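Local coordinates for protein phosphoribosylaminoimidazole carboxylase, ATPase subunit (Thermus thermophilus, PDB 3AW8) that probably catalyses the ATP-dependent carboxylation of 5-aminoimidazole ribonucleotide with bicarbonate to N5-carboxyaminoimidazole ribonucleotide, a step of de novo purine biosynthesis, at residues G51-F56 and A75-G80; V70-A75 and P86-L91; G108-P113 and G251-F256; P197-R202 and S211-P216; G273-Q278 and A295-S300. All coordinates share one frame; numbering follows the deposited sequence.

Contact 1 (G51-F56 and A75-G80); sequences GALLRF and ARRLEG
Leu-78 holds its CG anti to the carbonyl carbon, beside the backbone N (chi1 -85°), and Arg-77 its CG anti to the backbone N (chi1 176°), which brings each CG toward helix 50-57, where Leu-78 meets Leu-53 and Phe-56, and Arg-77 meets Leu-53 and Leu-54. Leu-53 CD1 lies 3.9 Å from Arg-77 CG and also meets Leu-78 CD1, while its CD2 faces both methyls of Leu-78. An alanine at Leu-53 would take away this branched end and would probably open a gap between the two helices, leaving the methyls of Leu-78 poorly packed. Farther out, the bent Arg-77 chain crosses Leu-54 at about a right angle. Leu-54 CD2 sits over one guanidinium face, 3.8 Å above the plane and offset toward the rim, and Leu-54 CD1 is 3.7 Å from Arg-77 NH1. The charge is paired through Arg-77 NE with Glu-50, the first residue of helix 50-57. On the inner side, the Phe-56 ring offers its edge, with CE1 4.0 Å from Leu-78 CD2. The axes of 51-56 and 75-80 come no closer than 10.7 Å and cross at -40°, a spacing bridged by side chains. Beneath them, Leu-53 and Phe-56 rest on Leu-28 of strand 25-29 in the parallel sheet of the Rossmann-like domain, and helix 72-81 packs through Ala-75 on helix 88-94.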
# COMPACT_ATOMS: atom_id res chain seq x y z
N GLY A 51 27.88 -19.87 2.68
CA GLY A 51 28.49 -18.64 2.20
C GLY A 51 27.46 -17.58 1.90
O GLY A 51 27.54 -16.45 2.39
N ALA A 52 26.46 -17.94 1.09
CA ALA A 52 25.40 -17.01 0.73
C ALA A 52 24.62 -16.61 1.97
O ALA A 52 24.25 -15.45 2.13
CB ALA A 52 24.49 -17.65 -0.29
N LEU A 53 24.38 -17.57 2.85
CA LEU A 53 23.64 -17.31 4.07
C LEU A 53 24.27 -16.19 4.88
O LEU A 53 23.62 -15.18 5.17
CB LEU A 53 23.55 -18.58 4.92
CG LEU A 53 22.19 -18.94 5.52
CD1 LEU A 53 22.38 -19.76 6.76
CD2 LEU A 53 21.41 -17.71 5.86
N LEU A 54 25.55 -16.36 5.25
CA LEU A 54 26.27 -15.36 6.05
C LEU A 54 26.47 -14.02 5.34
O LEU A 54 26.45 -12.96 5.98
CB LEU A 54 27.62 -15.94 6.48
CG LEU A 54 27.49 -17.23 7.30
CD1 LEU A 54 28.87 -17.80 7.56
CD2 LEU A 54 26.77 -16.95 8.62
N ARG A 55 26.67 -14.06 4.03
CA ARG A 55 26.84 -12.85 3.24
C ARG A 55 25.55 -12.03 3.33
O ARG A 55 25.58 -10.82 3.58
CB ARG A 55 27.14 -13.21 1.78
CG ARG A 55 27.30 -12.01 0.87
CD ARG A 55 27.84 -12.39 -0.50
NE ARG A 55 26.97 -13.29 -1.26
CZ ARG A 55 27.19 -14.59 -1.43
NH1 ARG A 55 26.33 -15.32 -2.14
NH2 ARG A 55 28.26 -15.17 -0.89
N PHE A 56 24.42 -12.70 3.16
CA PHE A 56 23.11 -12.06 3.23
C PHE A 56 22.80 -11.53 4.63
O PHE A 56 22.10 -10.54 4.79
CB PHE A 56 22.03 -13.07 2.76
CG PHE A 56 20.72 -12.98 3.50
CD1 PHE A 56 20.53 -13.66 4.70
CD2 PHE A 56 19.67 -12.20 3.00
CE1 PHE A 56 19.33 -13.57 5.40
CE2 PHE A 56 18.46 -12.10 3.70
CZ PHE A 56 18.29 -12.79 4.91
N ALA A 75 17.81 -21.17 9.34
CA ALA A 75 17.25 -20.25 10.33
C ALA A 75 18.02 -20.33 11.64
O ALA A 75 18.30 -19.30 12.25
CB ALA A 75 15.78 -20.56 10.56
N ARG A 76 18.35 -21.54 12.07
CA ARG A 76 19.08 -21.73 13.33
C ARG A 76 20.54 -21.26 13.23
O ARG A 76 21.12 -20.82 14.22
CB ARG A 76 19.02 -23.19 13.78
CG ARG A 76 17.66 -23.59 14.37
CD ARG A 76 17.63 -25.03 14.84
NE ARG A 76 16.31 -25.45 15.31
CZ ARG A 76 15.67 -24.89 16.34
NH1 ARG A 76 16.23 -23.88 17.01
NH2 ARG A 76 14.47 -25.33 16.70
N ARG A 77 21.11 -21.35 12.04
CA ARG A 77 22.49 -20.93 11.82
C ARG A 77 22.65 -19.43 12.08
O ARG A 77 23.68 -18.99 12.60
CB ARG A 77 22.92 -21.24 10.38
CG ARG A 77 24.31 -20.75 10.03
CD ARG A 77 25.39 -21.63 10.65
NE ARG A 77 26.73 -21.13 10.37
CZ ARG A 77 27.29 -20.09 10.99
NH1 ARG A 77 28.51 -19.70 10.67
NH2 ARG A 77 26.62 -19.46 11.95
N LEU A 78 21.64 -18.66 11.72
CA LEU A 78 21.68 -17.21 11.91
C LEU A 78 21.15 -16.79 13.27
O LEU A 78 21.44 -15.69 13.74
CB LEU A 78 20.86 -16.52 10.83
CG LEU A 78 21.49 -16.19 9.48
CD1 LEU A 78 22.38 -17.31 9.01
CD2 LEU A 78 20.38 -15.95 8.48
N GLU A 79 20.37 -17.66 13.91
CA GLU A 79 19.77 -17.35 15.21
C GLU A 79 20.79 -16.82 16.21
O GLU A 79 20.50 -15.90 16.98
CB GLU A 79 19.08 -18.58 15.79
CG GLU A 79 17.96 -18.23 16.77
CD GLU A 79 17.05 -19.42 17.07
OE1 GLU A 79 15.88 -19.18 17.47
OE2 GLU A 79 17.49 -20.58 16.90
N GLY A 80 21.99 -17.40 16.21
CA GLY A 80 23.00 -16.94 17.13
C GLY A 80 23.45 -15.53 16.79
O GLY A 80 23.45 -14.64 17.64

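Contact 2 (V70-A75 and P86-L91); sequences VPVEAA and PPAKAL
Val-70 meets Leu-91 where the first turns of two successive helices of the Rossmann-like preATP-grasp domain, 72-81 and 88-94, pack against each other, running in roughly opposite directions. Its CG1 lies between the backbone N and the carbonyl carbon (chi1 66°) and reaches Leu-91 CD1 at 3.6 Å, with Leu-91 CD2 a little farther off, the two side chains crossing at about a right angle. The carbonyl oxygen of Val-70 is taken by the side-chain amide of Gln-95, beyond the end of helix 88-94, which ties the approach to one helix to the far end of the other. Pro-71 follows at the N-cap position, and its O receives the N-H of Ala-74 at 2.9 Å, closing the first turn. Val-72 then points at the partner helix. Its CG2, anti to the backbone N, comes down between two residues one turn apart, 4.4 Å from Ala-88 CB and 4.2 Å from Leu-91 CB. One turn further along, Ala-75 brings its small side chain to the interface, and here the backbones run close, with Ala-75 CA 6.2 Å from Ala-88 CA. Across from all three, Leu-91 is the common partner. It also packs against Tyr-65 of strand 62-65 and against Pro-261, so it links this helix pair to the edge of the parallel sheet. The side chains that meet are all apolar, and no hydrogen bond passes between the two segments. Leu-91 CD1 itself is flanked by Val-70 CG1 and by Ala-75 CB, the latter 3.9 Å away.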
# COMPACT_ATOMS: atom_id res chain seq x y z
N VAL A 70 11.53 -23.30 4.17
CA VAL A 70 12.93 -22.93 4.29
C VAL A 70 13.59 -23.91 5.26
O VAL A 70 13.00 -24.28 6.27
CB VAL A 70 13.08 -21.50 4.84
CG1 VAL A 70 12.58 -21.43 6.29
CG2 VAL A 70 14.53 -21.06 4.73
N PRO A 71 14.82 -24.35 4.94
CA PRO A 71 15.56 -25.29 5.79
C PRO A 71 15.73 -24.70 7.17
O PRO A 71 16.32 -23.64 7.32
CB PRO A 71 16.90 -25.42 5.06
CG PRO A 71 16.52 -25.24 3.63
CD PRO A 71 15.58 -24.06 3.70
N VAL A 72 15.21 -25.37 8.19
CA VAL A 72 15.33 -24.86 9.55
C VAL A 72 16.81 -24.70 9.93
O VAL A 72 17.16 -23.93 10.83
CB VAL A 72 14.64 -25.79 10.56
CG1 VAL A 72 15.44 -27.06 10.72
CG2 VAL A 72 14.49 -25.08 11.89
N GLU A 73 17.68 -25.42 9.24
CA GLU A 73 19.10 -25.32 9.50
C GLU A 73 19.60 -23.90 9.22
O GLU A 73 20.41 -23.36 9.98
CB GLU A 73 19.88 -26.31 8.61
CG GLU A 73 19.59 -27.79 8.86
CD GLU A 73 18.30 -28.27 8.22
OE1 GLU A 73 18.11 -28.04 7.01
OE2 GLU A 73 17.49 -28.90 8.93
N ALA A 74 19.11 -23.30 8.14
CA ALA A 74 19.50 -21.94 7.77
C ALA A 74 18.99 -20.92 8.78
O ALA A 74 19.65 -19.92 9.06
CB ALA A 74 18.99 -21.60 6.38
N ALA A 75 17.81 -21.17 9.34
CA ALA A 75 17.25 -20.25 10.33
C ALA A 75 18.02 -20.33 11.64
O ALA A 75 18.30 -19.30 12.25
CB ALA A 75 15.78 -20.56 10.56
N PRO A 86 9.70 -15.33 13.41
CA PRO A 86 9.38 -16.11 14.60
C PRO A 86 10.53 -17.03 14.97
O PRO A 86 11.48 -17.18 14.21
CB PRO A 86 8.15 -16.91 14.17
CG PRO A 86 7.53 -16.05 13.13
CD PRO A 86 8.73 -15.61 12.34
N PRO A 87 10.47 -17.66 16.15
CA PRO A 87 11.52 -18.56 16.61
C PRO A 87 11.64 -19.79 15.71
O PRO A 87 10.65 -20.26 15.16
CB PRO A 87 11.07 -18.94 18.02
CG PRO A 87 10.28 -17.75 18.45
CD PRO A 87 9.49 -17.41 17.23
N ALA A 88 12.86 -20.31 15.58
CA ALA A 88 13.12 -21.49 14.75
C ALA A 88 12.24 -22.68 15.13
O ALA A 88 11.94 -23.53 14.29
CB ALA A 88 14.59 -21.88 14.84
N LYS A 89 11.83 -22.74 16.39
CA LYS A 89 10.98 -23.83 16.86
C LYS A 89 9.70 -23.91 16.03
O LYS A 89 9.28 -25.00 15.62
CB LYS A 89 10.64 -23.65 18.34
CG LYS A 89 9.86 -24.80 18.98
CD LYS A 89 9.44 -24.42 20.39
CE LYS A 89 8.65 -25.52 21.10
NZ LYS A 89 9.48 -26.73 21.36
N ALA A 90 9.07 -22.75 15.80
CA ALA A 90 7.83 -22.67 15.04
C ALA A 90 7.96 -23.35 13.68
O ALA A 90 7.04 -24.02 13.22
CB ALA A 90 7.43 -21.22 14.86
N LEU A 91 9.11 -23.18 13.03
CA LEU A 91 9.35 -23.82 11.74
C LEU A 91 9.38 -25.32 11.94
O LEU A 91 8.80 -26.08 11.18
CB LEU A 91 10.70 -23.38 11.17
CG LEU A 91 10.75 -22.10 10.34
CD1 LEU A 91 12.18 -21.89 9.86
CD2 LEU A 91 9.82 -22.24 9.16

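Contact 3 (G108-P113 and G251-F256); sequences GVPTPP and GEELLF
Leu-255 and Pro-110 meet branch to ring, with Leu-255 CD2 3.5 Å from Pro-110 CB, while the next residue, Phe-256, sends its ring elsewhere. Phe-256 CG is anti to the backbone N (chi1 168°), and the ring stacks with Phe-104 of helix 97-107. It is the root of this side chain that faces the loop: Phe-256 CB lies 4.1 Å from Val-109 CG2 and 4.2 Å from Thr-111 CG2. On the Leu-255 side, the ring of Pro-112 crosses the leucine obliquely, its CD 4.1 Å from Leu-255 CB and 3.4 Å from Phe-256 O. Residues 109-112 thus run across residues 253-256, 87° apart, at the outer edge of the eight-stranded antiparallel sheet, in its ATP-grasp part. One hydrogen bond joins them, Phe-256 N to Pro-110 O at 2.7 Å, with the donor tilted 21° from the carbonyl plane. The other edge of the strand is paired with strand 241-250, where Leu-255 bonds to Phe-248. Two of these side chains border the nucleotide site: Leu-255 touches Val-175, an AMP-binding residue, and the side chain of Pro-112 comes within about 5 Å of the bound AMP.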
# COMPACT_ATOMS: atom_id res chain seq x y z
N GLY A 108 -4.47 -28.52 24.00
CA GLY A 108 -5.86 -28.67 24.35
C GLY A 108 -6.79 -28.23 23.24
O GLY A 108 -7.95 -27.91 23.49
N VAL A 109 -6.29 -28.22 22.01
CA VAL A 109 -7.11 -27.82 20.88
C VAL A 109 -7.46 -29.05 20.04
O VAL A 109 -6.60 -29.88 19.73
CB VAL A 109 -6.39 -26.75 19.99
CG1 VAL A 109 -5.70 -25.72 20.87
CG2 VAL A 109 -5.40 -27.40 19.06
N PRO A 110 -8.74 -29.18 19.67
CA PRO A 110 -9.25 -30.30 18.87
C PRO A 110 -8.51 -30.49 17.55
O PRO A 110 -8.16 -29.53 16.88
CB PRO A 110 -10.71 -29.91 18.65
CG PRO A 110 -11.05 -29.17 19.91
CD PRO A 110 -9.84 -28.30 20.10
N THR A 111 -8.29 -31.75 17.19
CA THR A 111 -7.61 -32.09 15.94
C THR A 111 -8.25 -33.37 15.44
O THR A 111 -8.72 -34.18 16.23
CB THR A 111 -6.10 -32.37 16.15
OG1 THR A 111 -5.93 -33.67 16.73
CG2 THR A 111 -5.47 -31.32 17.06
N PRO A 112 -8.29 -33.57 14.11
CA PRO A 112 -8.90 -34.80 13.59
C PRO A 112 -8.19 -36.00 14.20
O PRO A 112 -7.05 -35.89 14.66
CB PRO A 112 -8.64 -34.70 12.09
CG PRO A 112 -8.57 -33.23 11.85
CD PRO A 112 -7.77 -32.74 13.02
N PRO A 113 -8.85 -37.17 14.23
CA PRO A 113 -8.14 -38.31 14.81
C PRO A 113 -6.95 -38.60 13.91
O PRO A 113 -7.10 -38.73 12.69
CB PRO A 113 -9.19 -39.41 14.77
CG PRO A 113 -10.02 -39.05 13.57
CD PRO A 113 -10.18 -37.56 13.75
N GLY A 251 -19.97 -27.97 12.51
CA GLY A 251 -20.98 -27.48 13.43
C GLY A 251 -20.51 -26.19 14.08
O GLY A 251 -20.51 -25.13 13.45
N GLU A 252 -20.11 -26.29 15.34
CA GLU A 252 -19.61 -25.15 16.09
C GLU A 252 -18.28 -25.54 16.70
O GLU A 252 -17.82 -24.96 17.69
CB GLU A 252 -20.59 -24.75 17.19
CG GLU A 252 -21.79 -23.96 16.68
CD GLU A 252 -21.38 -22.70 15.93
OE1 GLU A 252 -20.72 -21.82 16.53
OE2 GLU A 252 -21.71 -22.59 14.73
N GLU A 253 -17.66 -26.54 16.09
CA GLU A 253 -16.36 -27.02 16.54
C GLU A 253 -15.26 -26.67 15.55
O GLU A 253 -15.48 -26.61 14.34
CB GLU A 253 -16.41 -28.53 16.76
CG GLU A 253 -17.11 -28.91 18.05
CD GLU A 253 -16.53 -28.17 19.24
OE1 GLU A 253 -15.31 -28.31 19.50
OE2 GLU A 253 -17.30 -27.44 19.92
N LEU A 254 -14.07 -26.43 16.10
CA LEU A 254 -12.90 -26.09 15.30
C LEU A 254 -11.84 -27.16 15.52
O LEU A 254 -11.44 -27.42 16.65
CB LEU A 254 -12.34 -24.73 15.72
CG LEU A 254 -13.16 -23.45 15.52
CD1 LEU A 254 -12.39 -22.27 16.08
CD2 LEU A 254 -13.44 -23.24 14.04
N LEU A 255 -11.39 -27.78 14.43
CA LEU A 255 -10.36 -28.81 14.50
C LEU A 255 -9.10 -28.29 13.79
O LEU A 255 -9.12 -28.02 12.58
CB LEU A 255 -10.83 -30.08 13.80
CG LEU A 255 -12.19 -30.66 14.21
CD1 LEU A 255 -12.47 -31.91 13.39
CD2 LEU A 255 -12.20 -30.97 15.70
N PHE A 256 -8.01 -28.14 14.53
CA PHE A 256 -6.76 -27.66 13.96
C PHE A 256 -6.33 -28.51 12.77
O PHE A 256 -6.24 -29.72 12.89
CB PHE A 256 -5.64 -27.68 15.00
CG PHE A 256 -4.27 -27.47 14.42
CD1 PHE A 256 -3.83 -26.19 14.10
CD2 PHE A 256 -3.43 -28.55 14.16
CE1 PHE A 256 -2.56 -25.99 13.53
CE2 PHE A 256 -2.17 -28.36 13.59
CZ PHE A 256 -1.74 -27.08 13.27

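Contact 4 (P197-R202 and S211-P216); sequences PLVENR and SLAPAP
Glu-200 and Leu-212 satisfy each other's backbone. Glu-200 N gives a nearly straight bond to Leu-212 O at 2.8 Å (171° at the hydrogen), and Leu-212 N returns one to Glu-200 O at 2.7 Å. Beyond the regular strand, Ala-215 N bonds to Leu-198 O at 2.8 Å, with the donor standing 50° above the carbonyl plane, after the chain has turned through the cis peptide before Pro-214. This is an antiparallel beta hairpin, strands 193-204 and 207-213, in the middle of the eight-stranded antiparallel sheet, in its ATP-grasp part. Asn-201 and Ser-211 form the adjoining non-hydrogen-bonded pair and connect by side chains instead: Asn-201 ND2 donates to Ser-211 OG at 2.8 Å, while Asn-201 OD1 is bonded to Ser-182 OG on strand 179-187. On the opposite face, Glu-200 and Leu-212 lie side by side and point the same way. The extended Glu-200 chain carries a carboxylate with a partner for each oxygen. OE1 takes Arg-202 NE at 3.2 Å, on its anti side and in the guanidinium plane, and OE2 makes a salt bridge to Arg-179. That same arginine also bonds to the carbonyl O of Pro-216, and the ring of that proline brings CD to 3.4 Å from Glu-200 OE2. Leu-212 CD1 sits over one face of the Arg-202 guanidinium, toward NH2 (3.9 Å).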
# COMPACT_ATOMS: atom_id res chain seq x y z
N PRO A 197 -10.36 -11.06 12.04
CA PRO A 197 -11.61 -11.81 12.01
C PRO A 197 -11.32 -13.18 11.40
O PRO A 197 -10.36 -13.33 10.65
CB PRO A 197 -12.50 -10.96 11.10
CG PRO A 197 -11.99 -9.58 11.34
CD PRO A 197 -10.50 -9.76 11.36
N LEU A 198 -12.12 -14.19 11.73
CA LEU A 198 -11.92 -15.50 11.15
C LEU A 198 -12.12 -15.28 9.66
O LEU A 198 -12.73 -14.29 9.27
CB LEU A 198 -12.95 -16.51 11.67
CG LEU A 198 -12.67 -17.21 13.01
CD1 LEU A 198 -13.88 -18.03 13.40
CD2 LEU A 198 -11.44 -18.10 12.88
N VAL A 199 -11.62 -16.19 8.84
CA VAL A 199 -11.75 -16.05 7.40
C VAL A 199 -12.18 -17.40 6.84
O VAL A 199 -11.69 -18.44 7.28
CB VAL A 199 -10.40 -15.62 6.76
CG1 VAL A 199 -10.53 -15.54 5.24
CG2 VAL A 199 -9.96 -14.28 7.32
N GLU A 200 -13.10 -17.38 5.87
CA GLU A 200 -13.54 -18.62 5.25
C GLU A 200 -12.73 -18.84 3.99
O GLU A 200 -12.72 -17.99 3.09
CB GLU A 200 -15.02 -18.56 4.91
CG GLU A 200 -15.45 -19.66 3.97
CD GLU A 200 -16.94 -19.71 3.74
OE1 GLU A 200 -17.36 -20.34 2.75
OE2 GLU A 200 -17.68 -19.12 4.57
N ASN A 201 -12.05 -19.98 3.91
CA ASN A 201 -11.21 -20.28 2.76
C ASN A 201 -11.75 -21.45 1.95
O ASN A 201 -12.17 -22.45 2.51
CB ASN A 201 -9.79 -20.59 3.22
CG ASN A 201 -9.31 -19.61 4.28
OD1 ASN A 201 -8.91 -20.02 5.38
ND2 ASN A 201 -9.36 -18.32 3.97
N ARG A 202 -11.75 -21.31 0.63
CA ARG A 202 -12.24 -22.37 -0.23
C ARG A 202 -11.13 -22.84 -1.13
O ARG A 202 -10.52 -22.05 -1.84
CB ARG A 202 -13.40 -21.88 -1.09
CG ARG A 202 -14.59 -21.44 -0.28
CD ARG A 202 -15.75 -21.15 -1.18
NE ARG A 202 -16.90 -20.72 -0.41
CZ ARG A 202 -18.02 -20.25 -0.96
NH1 ARG A 202 -18.12 -20.16 -2.28
NH2 ARG A 202 -19.02 -19.87 -0.18
N SER A 211 -11.16 -16.49 -0.50
CA SER A 211 -11.22 -16.22 0.93
C SER A 211 -12.28 -15.17 1.24
O SER A 211 -12.29 -14.09 0.64
CB SER A 211 -9.85 -15.75 1.45
OG SER A 211 -8.96 -16.83 1.65
N LEU A 212 -13.18 -15.49 2.16
CA LEU A 212 -14.24 -14.56 2.53
C LEU A 212 -14.01 -14.06 3.95
O LEU A 212 -13.95 -14.84 4.90
CB LEU A 212 -15.60 -15.25 2.41
CG LEU A 212 -15.91 -15.66 0.97
CD1 LEU A 212 -17.12 -16.59 0.90
CD2 LEU A 212 -16.15 -14.41 0.15
N ALA A 213 -13.87 -12.74 4.08
CA ALA A 213 -13.63 -12.13 5.38
C ALA A 213 -14.55 -10.93 5.63
O ALA A 213 -14.74 -10.10 4.75
CB ALA A 213 -12.17 -11.70 5.49
N PRO A 214 -15.13 -10.85 6.83
CA PRO A 214 -14.96 -11.82 7.91
C PRO A 214 -15.66 -13.12 7.52
O PRO A 214 -16.46 -13.13 6.58
CB PRO A 214 -15.65 -11.15 9.10
CG PRO A 214 -15.47 -9.69 8.80
CD PRO A 214 -15.79 -9.63 7.34
N ALA A 215 -15.37 -14.22 8.20
CA ALA A 215 -16.03 -15.48 7.87
C ALA A 215 -17.54 -15.26 7.93
O ALA A 215 -18.09 -14.92 8.98
CB ALA A 215 -15.61 -16.57 8.85
N PRO A 216 -18.23 -15.43 6.80
CA PRO A 216 -19.68 -15.25 6.73
C PRO A 216 -20.43 -15.99 7.83
O PRO A 216 -20.41 -17.22 7.88
CB PRO A 216 -20.03 -15.78 5.34
CG PRO A 216 -18.82 -15.43 4.55
CD PRO A 216 -17.69 -15.83 5.48

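Contact 5 (G273-Q278 and A295-S300); sequences GAETSQ and APRGQS
Glu-275 and Arg-297 form a salt bridge beside an isolated beta bridge that joins Ala-274 to Pro-296, where the loop after helix 270-273 meets the approach to strand 299-306. The straight bond runs from Arg-297 NE to Glu-275 OE2 at 3.0 Å. The carboxylate sits at the guanidinium edge, OE2 near the guanidinium plane, yet OE2 is approached from above its own plane, the two flat groups being 71° apart. A second, weak bond links Arg-297 NH1 to Glu-275 OE1 at 3.4 Å. Over the centre of one guanidinium face sits Ala-274 O, 3.6 Å above it. The Arg-297 chain is extended from CG to NE, and Glu-275 bends at chi2 (58°) to meet it. An alanine in place of Arg-297 would lose the whole guanidinium and would probably leave the Glu-275 carboxylate without its main charged mate. The backbones hold these two chains in position: Arg-297 N bonds to Gly-273 O at 2.7 Å, and Glu-275 N to Ala-295 O at 2.8 Å. Farther out lies the second subunit of the homodimer. Glu-275 O accepts a bond from His-322 of that subunit, whose own Arg-297 brings a like charge close to this one, and Glu-275 is likely to temper that repulsion. Beyond the beta bridge, beside Gly-273, one water links the two segments, donating to Gly-273 O at 2.8 Å and Arg-297 O at 2.9 Å and accepting from Ser-300 OG at 2.7 Å.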
# COMPACT_ATOMS: atom_id res chain seq x y z
N GLY A 273 -8.75 -4.50 3.11
CA GLY A 273 -9.92 -4.84 3.90
C GLY A 273 -9.82 -4.83 5.43
O GLY A 273 -10.78 -5.16 6.12
N ALA A 274 -8.66 -4.46 5.97
CA ALA A 274 -8.48 -4.40 7.42
C ALA A 274 -7.73 -3.11 7.72
O ALA A 274 -7.02 -2.59 6.86
CB ALA A 274 -7.70 -5.61 7.92
N GLU A 275 -7.86 -2.59 8.93
CA GLU A 275 -7.19 -1.34 9.24
C GLU A 275 -5.68 -1.43 9.15
O GLU A 275 -5.00 -0.43 8.90
CB GLU A 275 -7.59 -0.84 10.64
CG GLU A 275 -7.36 0.66 10.80
CD GLU A 275 -8.12 1.48 9.77
OE1 GLU A 275 -7.70 2.63 9.47
OE2 GLU A 275 -9.14 0.98 9.25
N THR A 276 -5.15 -2.63 9.35
CA THR A 276 -3.72 -2.86 9.29
C THR A 276 -3.51 -4.19 8.59
O THR A 276 -4.12 -5.19 8.98
CB THR A 276 -3.08 -2.96 10.70
OG1 THR A 276 -3.50 -1.86 11.50
CG2 THR A 276 -1.56 -2.93 10.59
N SER A 277 -2.66 -4.21 7.58
CA SER A 277 -2.42 -5.44 6.85
C SER A 277 -1.61 -6.40 7.70
O SER A 277 -0.91 -6.01 8.65
CB SER A 277 -1.67 -5.16 5.54
OG SER A 277 -0.27 -5.06 5.75
N GLN A 278 -1.73 -7.68 7.37
CA GLN A 278 -1.00 -8.69 8.08
C GLN A 278 0.50 -8.42 7.86
O GLN A 278 1.32 -8.64 8.75
CB GLN A 278 -1.40 -10.07 7.55
CG GLN A 278 -0.92 -10.35 6.13
CD GLN A 278 -1.20 -11.78 5.72
OE1 GLN A 278 -1.22 -12.68 6.56
NE2 GLN A 278 -1.41 -12.00 4.43
N ALA A 295 -9.19 -4.36 12.99
CA ALA A 295 -10.60 -4.17 12.64
C ALA A 295 -10.80 -4.21 11.12
O ALA A 295 -10.04 -3.62 10.36
CB ALA A 295 -11.10 -2.85 13.20
N PRO A 296 -11.84 -4.93 10.66
CA PRO A 296 -12.11 -5.03 9.22
C PRO A 296 -12.80 -3.80 8.64
O PRO A 296 -13.54 -3.10 9.33
CB PRO A 296 -13.00 -6.26 9.12
CG PRO A 296 -13.76 -6.21 10.40
CD PRO A 296 -12.70 -5.85 11.42
N ARG A 297 -12.53 -3.53 7.36
CA ARG A 297 -13.14 -2.42 6.66
C ARG A 297 -14.17 -3.06 5.75
O ARG A 297 -13.85 -3.51 4.65
CB ARG A 297 -12.11 -1.67 5.80
CG ARG A 297 -11.09 -0.85 6.58
CD ARG A 297 -10.06 -0.27 5.62
NE ARG A 297 -8.97 0.44 6.28
CZ ARG A 297 -7.82 0.74 5.70
NH1 ARG A 297 -6.88 1.39 6.37
NH2 ARG A 297 -7.59 0.38 4.44
N GLY A 298 -15.41 -3.12 6.23
CA GLY A 298 -16.47 -3.71 5.44
C GLY A 298 -16.29 -5.20 5.24
O GLY A 298 -16.02 -5.93 6.19
N GLN A 299 -16.44 -5.65 4.00
CA GLN A 299 -16.31 -7.06 3.66
C GLN A 299 -15.38 -7.29 2.48
O GLN A 299 -15.38 -6.54 1.51
CB GLN A 299 -17.67 -7.64 3.31
CG GLN A 299 -18.54 -7.99 4.48
CD GLN A 299 -19.90 -8.45 4.01
OE1 GLN A 299 -20.67 -7.66 3.47
NE2 GLN A 299 -20.19 -9.74 4.18
N SER A 300 -14.60 -8.36 2.55
CA SER A 300 -13.67 -8.65 1.48
C SER A 300 -13.78 -10.05 0.94
O SER A 300 -14.21 -10.98 1.63
CB SER A 300 -12.24 -8.44 1.98
OG SER A 300 -12.07 -7.11 2.42
O HOH W 1 -13.00 -6.29 4.77

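Contacts 1 and 2 come first along the chain, with their segments alternating, and share Ala-75 and helix 72-81. Their centres are 11 Å apart, and together they pack three helices of the preATP-grasp domain. The other three each reach the large antiparallel sheet. Contact 4 falls within the stretch between the two segments of contact 3, their centres 18 Å apart, and contact 5 follows both. Contacts 4 and 5 touch, because strands 207-213 and 299-306 are neighbours, joined where Ala-213 O meets Ser-300 N. Contact 3 lies at one edge of that sheet beside the AMP, whereas loop residues of contact 5 touch the second subunit.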